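Local coordinates for tRNA (adenine-N(1)-)-methyltransferase (Thermus thermophilus, PDB 2PWY), which catalyses the S-adenosyl-L-methionine-dependent methylation of N1 of adenosine 58 in tRNA, and is required for growth at extreme temperatures, at the interface of chains A and B and the interface of chains A and C. Sequence-based numbering; all coordinates share one arbitrary frame. Chains: chain A/B/C, tRNA (adenine-N(1)-)-methyltransferase.

Contact 1: the interface of chains A and B. Residues chain A 201, 205, 208, 218, 221; chain B 228-229, 231, 236.
A largely apolar strand-and-helix patch, part of a two-fold symmetric A–B interface, joins chains A and B here and contributes to the pairing of subunits that builds the homotetramer. B:Val231 is its centre. CG1 of B:Val231, anti to the backbone N (chi1 -180°), reaches the helix of chain A, lying 4.0 Å from CD2 of A:Leu205 and 4.1 Å from CG1 of A:Val208. The other branch of B:Val231, CG2, meets CG2 of A:Val221 at 4.0 Å, the two side chains crossing at about a right angle. A branched, compact valine suits this place because its two methyls point to different partners, one to the helix and one to the strand, while CD2 of A:Leu218 rests on the B:Val231 carbonyl oxygen. Alongside, CG1 of A:Val221 packs 3.8 Å from CB of B:Trp229, and the same two residues are tied through the backbone: B:Trp229 N donates to A:Val221 O at 2.7 Å, with the donor nearly along the C=O axis (167°). Farther out, the six-membered ring of B:Trp229 offers a face to A:Ile201, whose CD1 sits above it toward the rim, 4.0 Å from CZ3; the wide, flat indole thus extends the apolar surface to the start of the helix. At the polar margin, water 1 links A:Val221 N and O with B:Trp229 O and with OE1 of B:Glu228, whose chain bends at chi2 (-81°). In the fold, helix 201-211 and strand 216-232 of chain A receive strand 216-232 of chain B, with strand 235-238 beside it.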
loop_
_atom_site.group_PDB
_atom_site.type_symbol
_atom_site.label_atom_id
_atom_site.label_comp_id
_atom_site.label_asym_id
_atom_site.label_seq_id
_atom_site.Cartn_x
_atom_site.Cartn_y
_atom_site.Cartn_z
ATOM N N ILE A 201 2.960 -16.465 -1.998
ATOM C CA ILE A 201 2.041 -16.515 -3.135
ATOM C C ILE A 201 2.067 -17.884 -3.839
ATOM O O ILE A 201 1.068 -18.304 -4.427
ATOM C CB ILE A 201 2.296 -15.357 -4.134
ATOM C CG1 ILE A 201 1.042 -15.085 -4.992
ATOM C CG2 ILE A 201 3.520 -15.643 -5.006
ATOM C CD1 ILE A 201 -0.215 -14.674 -4.194
ATOM N N LEU A 205 -1.185 -20.136 -4.772
ATOM C CA LEU A 205 -1.486 -20.718 -6.070
ATOM C C LEU A 205 -1.687 -22.223 -5.959
ATOM O O LEU A 205 -2.581 -22.774 -6.603
ATOM C CB LEU A 205 -0.389 -20.368 -7.092
ATOM C CG LEU A 205 -0.314 -18.877 -7.450
ATOM C CD1 LEU A 205 1.024 -18.573 -8.137
ATOM C CD2 LEU A 205 -1.501 -18.468 -8.329
ATOM N N VAL A 208 -5.143 -22.786 -4.454
ATOM C CA VAL A 208 -6.157 -22.484 -5.467
ATOM C C VAL A 208 -6.323 -23.665 -6.421
ATOM O O VAL A 208 -7.445 -24.083 -6.697
ATOM C CB VAL A 208 -5.834 -21.156 -6.216
ATOM C CG1 VAL A 208 -6.641 -21.026 -7.529
ATOM C CG2 VAL A 208 -6.113 -19.973 -5.288
ATOM N N LEU A 218 -13.450 -20.553 -5.313
ATOM C CA LEU A 218 -12.568 -19.469 -4.876
ATOM C C LEU A 218 -13.343 -18.150 -4.814
ATOM O O LEU A 218 -14.002 -17.752 -5.779
ATOM C CB LEU A 218 -11.366 -19.320 -5.825
ATOM C CG LEU A 218 -10.364 -18.221 -5.446
ATOM C CD1 LEU A 218 -9.722 -18.470 -4.086
ATOM C CD2 LEU A 218 -9.272 -18.073 -6.531
ATOM N N VAL A 221 -8.771 -13.658 -2.616
ATOM C CA VAL A 221 -7.371 -13.713 -2.253
ATOM C C VAL A 221 -7.006 -12.278 -1.893
ATOM O O VAL A 221 -7.132 -11.374 -2.718
ATOM C CB VAL A 221 -6.481 -14.226 -3.390
ATOM C CG1 VAL A 221 -4.979 -14.048 -3.012
ATOM C CG2 VAL A 221 -6.796 -15.692 -3.713
ATOM N N GLU B 228 -7.319 -6.723 -2.708
ATOM C CA GLU B 228 -7.887 -7.892 -3.352
ATOM C C GLU B 228 -7.059 -8.278 -4.561
ATOM O O GLU B 228 -6.582 -7.411 -5.289
ATOM C CB GLU B 228 -9.334 -7.618 -3.782
ATOM C CG GLU B 228 -10.250 -7.084 -2.651
ATOM C CD GLU B 228 -10.795 -8.165 -1.722
ATOM O OE1 GLU B 228 -10.580 -9.369 -1.978
ATOM O OE2 GLU B 228 -11.450 -7.800 -0.720
ATOM N N TRP B 229 -6.871 -9.583 -4.730
ATOM C CA TRP B 229 -6.268 -10.146 -5.926
ATOM C C TRP B 229 -7.312 -10.793 -6.815
ATOM O O TRP B 229 -8.306 -11.333 -6.321
ATOM C CB TRP B 229 -5.261 -11.225 -5.540
ATOM C CG TRP B 229 -3.971 -10.692 -5.012
ATOM C CD1 TRP B 229 -3.782 -9.880 -3.928
ATOM C CD2 TRP B 229 -2.674 -10.965 -5.546
ATOM N NE1 TRP B 229 -2.436 -9.628 -3.758
ATOM C CE2 TRP B 229 -1.736 -10.285 -4.740
ATOM C CE3 TRP B 229 -2.211 -11.736 -6.627
ATOM C CZ2 TRP B 229 -0.356 -10.329 -4.997
ATOM C CZ3 TRP B 229 -0.833 -11.785 -6.878
ATOM C CH2 TRP B 229 0.069 -11.080 -6.068
ATOM N N VAL B 231 -7.342 -14.015 -9.054
ATOM C CA VAL B 231 -6.609 -15.245 -9.357
ATOM C C VAL B 231 -7.495 -16.201 -10.157
ATOM O O VAL B 231 -8.396 -16.840 -9.610
ATOM C CB VAL B 231 -6.072 -15.960 -8.082
ATOM C CG1 VAL B 231 -5.310 -17.226 -8.460
ATOM C CG2 VAL B 231 -5.158 -15.029 -7.267
ATOM N N ALA B 236 -3.182 -13.730 -12.396
ATOM C CA ALA B 236 -2.914 -13.685 -10.965
ATOM C C ALA B 236 -2.213 -12.382 -10.596
ATOM O O ALA B 236 -0.991 -12.260 -10.719
ATOM C CB ALA B 236 -2.088 -14.906 -10.529
HETATM O O HOH W 1 -10.016 -11.316 -4.082
#

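Contact 2: the interface of chains A and B. Residues chain A 87, 90-91, 220, 222-224; chain B 67, 225-228.
Two carboxylates of chain B grip the guanidinium of A:Arg220. B:Glu228 takes it side-on: A:Arg220 NE gives a nearly straight bond to B:Glu228 OE1 (161° at H, 3.1 Å) and A:Arg220 NH2 bonds B:Glu228 OE2 at 2.8 Å, both oxygens using their syn lone pairs. B:Glu67 comes tip to tip and is held end-on. A:Arg220 NH1 bonds B:Glu67 OE1 at 2.9 Å from above the carboxylate plane, whereas A:Arg220 NH2 meets the syn lone pair of B:Glu67 OE2 at 3.0 Å. Arginine suits this place because one planar cation can satisfy two acids along different edges, and its charge probably keeps both ionised. Bends at chi2 (-86°) and chi3 (-78°) steer the group between them. CD2 of A:Leu91, from the same chain, lies over one guanidinium face, toward its rim. Next to the ion cluster, the indole of B:Trp226 lies against helix 82-91: CB of A:Ala87, small enough to admit the ring, is 3.7 Å from CZ2, and A:Thr90 CG2 meets the ring edge in plane. Both methyls of A:Val224 run alongside its pyrrole part. Behind these side chains, the 216-232 strands of the two chains pair antiparallel. A:Glu223 and B:Arg227 exchange backbone bonds, and their side chains run side by side in a long salt bridge. The strand register helps to set B:Glu228 against the arginine, whereas B:Glu67 reaches out extended from helix 66-72. Water 2 ties helix to helix, 3.0 Å from both A:Thr90 O and B:Glu67 N.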
loop_
_atom_site.group_PDB
_atom_site.type_symbol
_atom_site.label_atom_id
_atom_site.label_comp_id
_atom_site.label_asym_id
_atom_site.label_seq_id
_atom_site.Cartn_x
_atom_site.Cartn_y
_atom_site.Cartn_z
ATOM N N ALA A 87 -9.327 -9.867 10.327
ATOM C CA ALA A 87 -9.916 -10.021 8.994
ATOM C C ALA A 87 -10.496 -11.415 8.793
ATOM O O ALA A 87 -11.573 -11.562 8.202
ATOM C CB ALA A 87 -8.898 -9.691 7.910
ATOM N N THR A 90 -13.991 -11.826 10.165
ATOM C CA THR A 90 -14.977 -11.165 9.314
ATOM C C THR A 90 -15.204 -11.945 8.017
ATOM O O THR A 90 -16.338 -12.111 7.570
ATOM C CB THR A 90 -14.568 -9.711 9.000
ATOM O OG1 THR A 90 -14.504 -8.984 10.238
ATOM C CG2 THR A 90 -15.625 -9.040 8.094
ATOM N N LEU A 91 -14.123 -12.419 7.402
ATOM C CA LEU A 91 -14.252 -13.202 6.169
ATOM C C LEU A 91 -14.984 -14.529 6.394
ATOM O O LEU A 91 -15.703 -15.004 5.517
ATOM C CB LEU A 91 -12.891 -13.442 5.544
ATOM C CG LEU A 91 -12.180 -12.176 5.043
ATOM C CD1 LEU A 91 -10.748 -12.530 4.660
ATOM C CD2 LEU A 91 -12.930 -11.581 3.857
ATOM N N ARG A 220 -12.008 -15.157 -2.553
ATOM C CA ARG A 220 -11.101 -14.035 -2.256
ATOM C C ARG A 220 -9.669 -14.496 -2.116
ATOM O O ARG A 220 -9.380 -15.567 -1.575
ATOM C CB ARG A 220 -11.447 -13.332 -0.929
ATOM C CG ARG A 220 -12.908 -13.081 -0.662
ATOM C CD ARG A 220 -13.376 -11.761 -1.283
ATOM N NE ARG A 220 -12.997 -10.568 -0.513
ATOM C CZ ARG A 220 -13.671 -10.086 0.535
ATOM N NH1 ARG A 220 -14.757 -10.701 0.997
ATOM N NH2 ARG A 220 -13.251 -8.985 1.136
ATOM N N LEU A 222 -6.600 -12.051 -0.651
ATOM C CA LEU A 222 -6.285 -10.679 -0.266
ATOM C C LEU A 222 -5.114 -10.538 0.683
ATOM O O LEU A 222 -4.690 -11.512 1.319
ATOM C CB LEU A 222 -7.526 -9.961 0.264
ATOM C CG LEU A 222 -8.182 -10.483 1.541
ATOM C CD1 LEU A 222 -7.524 -9.816 2.700
ATOM C CD2 LEU A 222 -9.669 -10.150 1.543
ATOM N N GLU A 223 -4.588 -9.317 0.727
ATOM C CA GLU A 223 -3.565 -8.916 1.675
ATOM C C GLU A 223 -4.138 -7.824 2.558
ATOM O O GLU A 223 -4.622 -6.790 2.061
ATOM C CB GLU A 223 -2.353 -8.315 0.956
ATOM C CG GLU A 223 -1.714 -9.160 -0.095
ATOM C CD GLU A 223 -0.677 -8.371 -0.856
ATOM O OE1 GLU A 223 -0.761 -8.312 -2.102
ATOM O OE2 GLU A 223 0.205 -7.777 -0.191
ATOM N N VAL A 224 -4.074 -8.052 3.864
ATOM C CA VAL A 224 -4.486 -7.067 4.848
ATOM C C VAL A 224 -3.280 -6.196 5.183
ATOM O O VAL A 224 -2.187 -6.704 5.454
ATOM C CB VAL A 224 -5.046 -7.752 6.135
ATOM C CG1 VAL A 224 -5.415 -6.729 7.192
ATOM C CG2 VAL A 224 -6.267 -8.618 5.798
ATOM N N GLU B 67 -20.510 -8.630 6.038
ATOM C CA GLU B 67 -19.811 -7.808 5.070
ATOM C C GLU B 67 -20.717 -7.493 3.868
ATOM O O GLU B 67 -20.884 -6.320 3.493
ATOM C CB GLU B 67 -18.526 -8.508 4.621
ATOM C CG GLU B 67 -17.752 -7.740 3.545
ATOM C CD GLU B 67 -16.518 -8.470 3.038
ATOM O OE1 GLU B 67 -16.443 -9.708 3.175
ATOM O OE2 GLU B 67 -15.624 -7.801 2.472
ATOM N N GLY B 225 -6.143 -1.427 4.795
ATOM C CA GLY B 225 -6.287 -1.778 3.388
ATOM C C GLY B 225 -6.526 -3.262 3.250
ATOM O O GLY B 225 -5.819 -4.075 3.859
ATOM N N TRP B 226 -7.538 -3.619 2.459
ATOM C CA TRP B 226 -7.759 -5.011 2.078
ATOM C C TRP B 226 -7.567 -5.062 0.577
ATOM O O TRP B 226 -8.458 -4.686 -0.198
ATOM C CB TRP B 226 -9.165 -5.491 2.456
ATOM C CG TRP B 226 -9.373 -5.816 3.916
ATOM C CD1 TRP B 226 -8.535 -5.526 4.968
ATOM C CD2 TRP B 226 -10.516 -6.460 4.481
ATOM N NE1 TRP B 226 -9.094 -5.967 6.150
ATOM C CE2 TRP B 226 -10.308 -6.543 5.878
ATOM C CE3 TRP B 226 -11.701 -6.985 3.942
ATOM C CZ2 TRP B 226 -11.241 -7.138 6.745
ATOM C CZ3 TRP B 226 -12.640 -7.581 4.820
ATOM C CH2 TRP B 226 -12.399 -7.645 6.198
ATOM N N ARG B 227 -6.379 -5.503 0.195
ATOM C CA ARG B 227 -5.939 -5.476 -1.190
ATOM C C ARG B 227 -6.321 -6.792 -1.831
ATOM O O ARG B 227 -5.710 -7.826 -1.559
ATOM C CB ARG B 227 -4.431 -5.264 -1.233
ATOM C CG ARG B 227 -3.840 -5.096 -2.626
ATOM C CD ARG B 227 -2.360 -4.746 -2.469
ATOM N NE ARG B 227 -1.577 -4.764 -3.705
ATOM C CZ ARG B 227 -1.632 -3.821 -4.643
ATOM N NH1 ARG B 227 -2.470 -2.795 -4.520
ATOM N NH2 ARG B 227 -0.869 -3.916 -5.719
ATOM N N GLU B 228 -7.319 -6.723 -2.708
ATOM C CA GLU B 228 -7.887 -7.892 -3.352
ATOM C C GLU B 228 -7.059 -8.278 -4.561
ATOM O O GLU B 228 -6.582 -7.411 -5.289
ATOM C CB GLU B 228 -9.334 -7.618 -3.782
ATOM C CG GLU B 228 -10.250 -7.084 -2.651
ATOM C CD GLU B 228 -10.795 -8.165 -1.722
ATOM O OE1 GLU B 228 -10.580 -9.369 -1.978
ATOM O OE2 GLU B 228 -11.450 -7.800 -0.720
HETATM O O HOH W 2 -19.008 -10.823 7.452
#

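Contact 3: the interface of chains A and C. Residues chain A 229, 233-237; chain C 200-202, 248.
The backbone of A:Pro234, which follows a cis peptide bond, leads into an extended stretch, and A:Pro234 O with the N and O of A:Ala236 faces the start of a helix in chain C. C:Ile201 N, at the N-terminal end of helix 201-211, donates to A:Ala236 O at 2.9 Å, almost exactly along the C=O axis (176°). The helix start thereby gains an acceptor from the partner chain, and its dipole would favour such a carbonyl. Asparagine suits the position just before the helix: the short amide of C:Asn200, with CG anti to the carbonyl carbon, offers OD1 to A:Ala236 N at 2.9 Å, the donor lying above its amide plane. OD1 of C:Asn200 also lies at the edge of the A:His237 ring, in plane, 3.2 Å from its CD2. The next helix residue, C:Thr202, holds OG1 in the crowded position between backbone N and carbonyl carbon (chi1 42°), from which the hydroxyl donates to A:Pro234 O at 2.6 Å; water 3 bonds both oxygens. Apolar groups close the other flank. The side chain of C:Ile201 crosses that of A:Trp229 at about a right angle, its CG2 3.8 Å from CZ3, and also touches the small A:Ala236 methyl, which lets the helix end come close. CD1 of C:Ile201 caps the face of C:Phe248, whose CZ meets A:Trp229 CH2 at 4.0 Å. In the fold, strand 235-238 and the loop before it in chain A dock against the N-terminus of helix 201-211 of chain C.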
loop_
_atom_site.group_PDB
_atom_site.type_symbol
_atom_site.label_atom_id
_atom_site.label_comp_id
_atom_site.label_asym_id
_atom_site.label_seq_id
_atom_site.Cartn_x
_atom_site.Cartn_y
_atom_site.Cartn_z
ATOM N N TRP A 229 0.588 5.217 11.371
ATOM C CA TRP A 229 1.163 6.549 11.349
ATOM C C TRP A 229 1.851 6.870 12.663
ATOM O O TRP A 229 1.445 6.380 13.740
ATOM C CB TRP A 229 0.079 7.608 11.077
ATOM C CG TRP A 229 -0.387 7.694 9.658
ATOM C CD1 TRP A 229 -0.943 6.694 8.896
ATOM C CD2 TRP A 229 -0.363 8.861 8.833
ATOM N NE1 TRP A 229 -1.269 7.182 7.646
ATOM C CE2 TRP A 229 -0.920 8.506 7.581
ATOM C CE3 TRP A 229 0.062 10.183 9.037
ATOM C CZ2 TRP A 229 -1.041 9.428 6.523
ATOM C CZ3 TRP A 229 -0.052 11.095 7.984
ATOM C CH2 TRP A 229 -0.600 10.708 6.747
ATOM N N LEU A 233 2.434 15.824 17.214
ATOM C CA LEU A 233 2.347 17.112 16.523
ATOM C C LEU A 233 3.515 18.023 16.888
ATOM O O LEU A 233 3.828 18.173 18.080
ATOM C CB LEU A 233 1.007 17.803 16.800
ATOM C CG LEU A 233 -0.266 17.096 16.317
ATOM C CD1 LEU A 233 -1.523 17.870 16.716
ATOM C CD2 LEU A 233 -0.218 16.878 14.807
ATOM N N PRO A 234 4.145 18.661 15.881
ATOM C CA PRO A 234 3.803 18.744 14.445
ATOM C C PRO A 234 4.296 17.614 13.538
ATOM O O PRO A 234 4.142 17.711 12.312
ATOM C CB PRO A 234 4.471 20.055 14.023
ATOM C CG PRO A 234 5.705 20.112 14.873
ATOM C CD PRO A 234 5.353 19.454 16.194
ATOM N N VAL A 235 4.876 16.562 14.115
ATOM C CA VAL A 235 5.248 15.376 13.337
ATOM C C VAL A 235 3.988 14.556 13.043
ATOM O O VAL A 235 3.166 14.314 13.941
ATOM C CB VAL A 235 6.296 14.505 14.076
ATOM C CG1 VAL A 235 6.557 13.182 13.334
ATOM C CG2 VAL A 235 7.594 15.269 14.256
ATOM N N ALA A 236 3.823 14.169 11.781
ATOM C CA ALA A 236 2.691 13.350 11.357
ATOM C C ALA A 236 3.009 12.742 10.005
ATOM O O ALA A 236 3.005 13.449 8.993
ATOM C CB ALA A 236 1.415 14.193 11.253
ATOM N N HIS A 237 3.292 11.444 9.985
ATOM C CA HIS A 237 3.586 10.731 8.743
ATOM C C HIS A 237 3.379 9.240 8.939
ATOM O O HIS A 237 3.464 8.748 10.068
ATOM C CB HIS A 237 5.037 10.982 8.299
ATOM C CG HIS A 237 6.059 10.642 9.342
ATOM N ND1 HIS A 237 6.503 9.354 9.555
ATOM C CD2 HIS A 237 6.729 11.423 10.224
ATOM C CE1 HIS A 237 7.390 9.352 10.536
ATOM N NE2 HIS A 237 7.559 10.596 10.949
ATOM N N ASN C 200 6.419 15.145 6.358
ATOM C CA ASN C 200 5.233 15.223 7.216
ATOM C C ASN C 200 4.027 15.780 6.482
ATOM O O ASN C 200 4.138 16.758 5.728
ATOM C CB ASN C 200 5.511 16.097 8.453
ATOM C CG ASN C 200 6.501 15.454 9.401
ATOM O OD1 ASN C 200 6.160 14.523 10.126
ATOM N ND2 ASN C 200 7.732 15.948 9.402
ATOM N N ILE C 201 2.866 15.180 6.722
ATOM C CA ILE C 201 1.640 15.703 6.119
ATOM C C ILE C 201 1.329 17.136 6.592
ATOM O O ILE C 201 0.706 17.913 5.866
ATOM C CB ILE C 201 0.436 14.755 6.348
ATOM C CG1 ILE C 201 -0.667 15.003 5.296
ATOM C CG2 ILE C 201 -0.109 14.891 7.772
ATOM C CD1 ILE C 201 -0.231 14.772 3.832
ATOM N N THR C 202 1.764 17.477 7.808
ATOM C CA THR C 202 1.590 18.828 8.345
ATOM C C THR C 202 2.378 19.848 7.494
ATOM O O THR C 202 1.890 20.940 7.201
ATOM C CB THR C 202 2.055 18.891 9.809
ATOM O OG1 THR C 202 3.271 18.149 9.932
ATOM C CG2 THR C 202 1.000 18.272 10.729
ATOM N N PHE C 248 6.223 12.768 1.265
ATOM C CA PHE C 248 5.235 13.118 0.273
ATOM C C PHE C 248 5.872 13.972 -0.804
ATOM O O PHE C 248 6.799 14.727 -0.521
ATOM C CB PHE C 248 4.115 13.916 0.939
ATOM C CG PHE C 248 3.431 13.161 2.028
ATOM C CD1 PHE C 248 2.386 12.306 1.720
ATOM C CD2 PHE C 248 3.855 13.272 3.351
ATOM C CE1 PHE C 248 1.751 11.563 2.721
ATOM C CE2 PHE C 248 3.211 12.548 4.367
ATOM C CZ PHE C 248 2.175 11.691 4.047
HETATM O O HOH W 3 6.215 18.773 10.710
#

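Contact 1 and contact 2 are neighbouring patches of one A–B interface, their C-alpha centres about 12 Å apart, and they share B:Glu228, which takes part in a water bridge in the first and a salt bridge in the second. Contact 3 joins a different pair, A and C, its C-alpha centre about 35 Å from that of contact 1 and about 27 Å from that of contact 2. Strand 216-232 serves all three, while helix 201-211 and strand 235-238 appear in contacts 1 and 3. B:Trp229 meets A:Ile201 in contact 1 and A:Trp229 meets C:Ile201 in contact 3, so one region of each subunit helps hold more than one neighbour in the dimer of dimers.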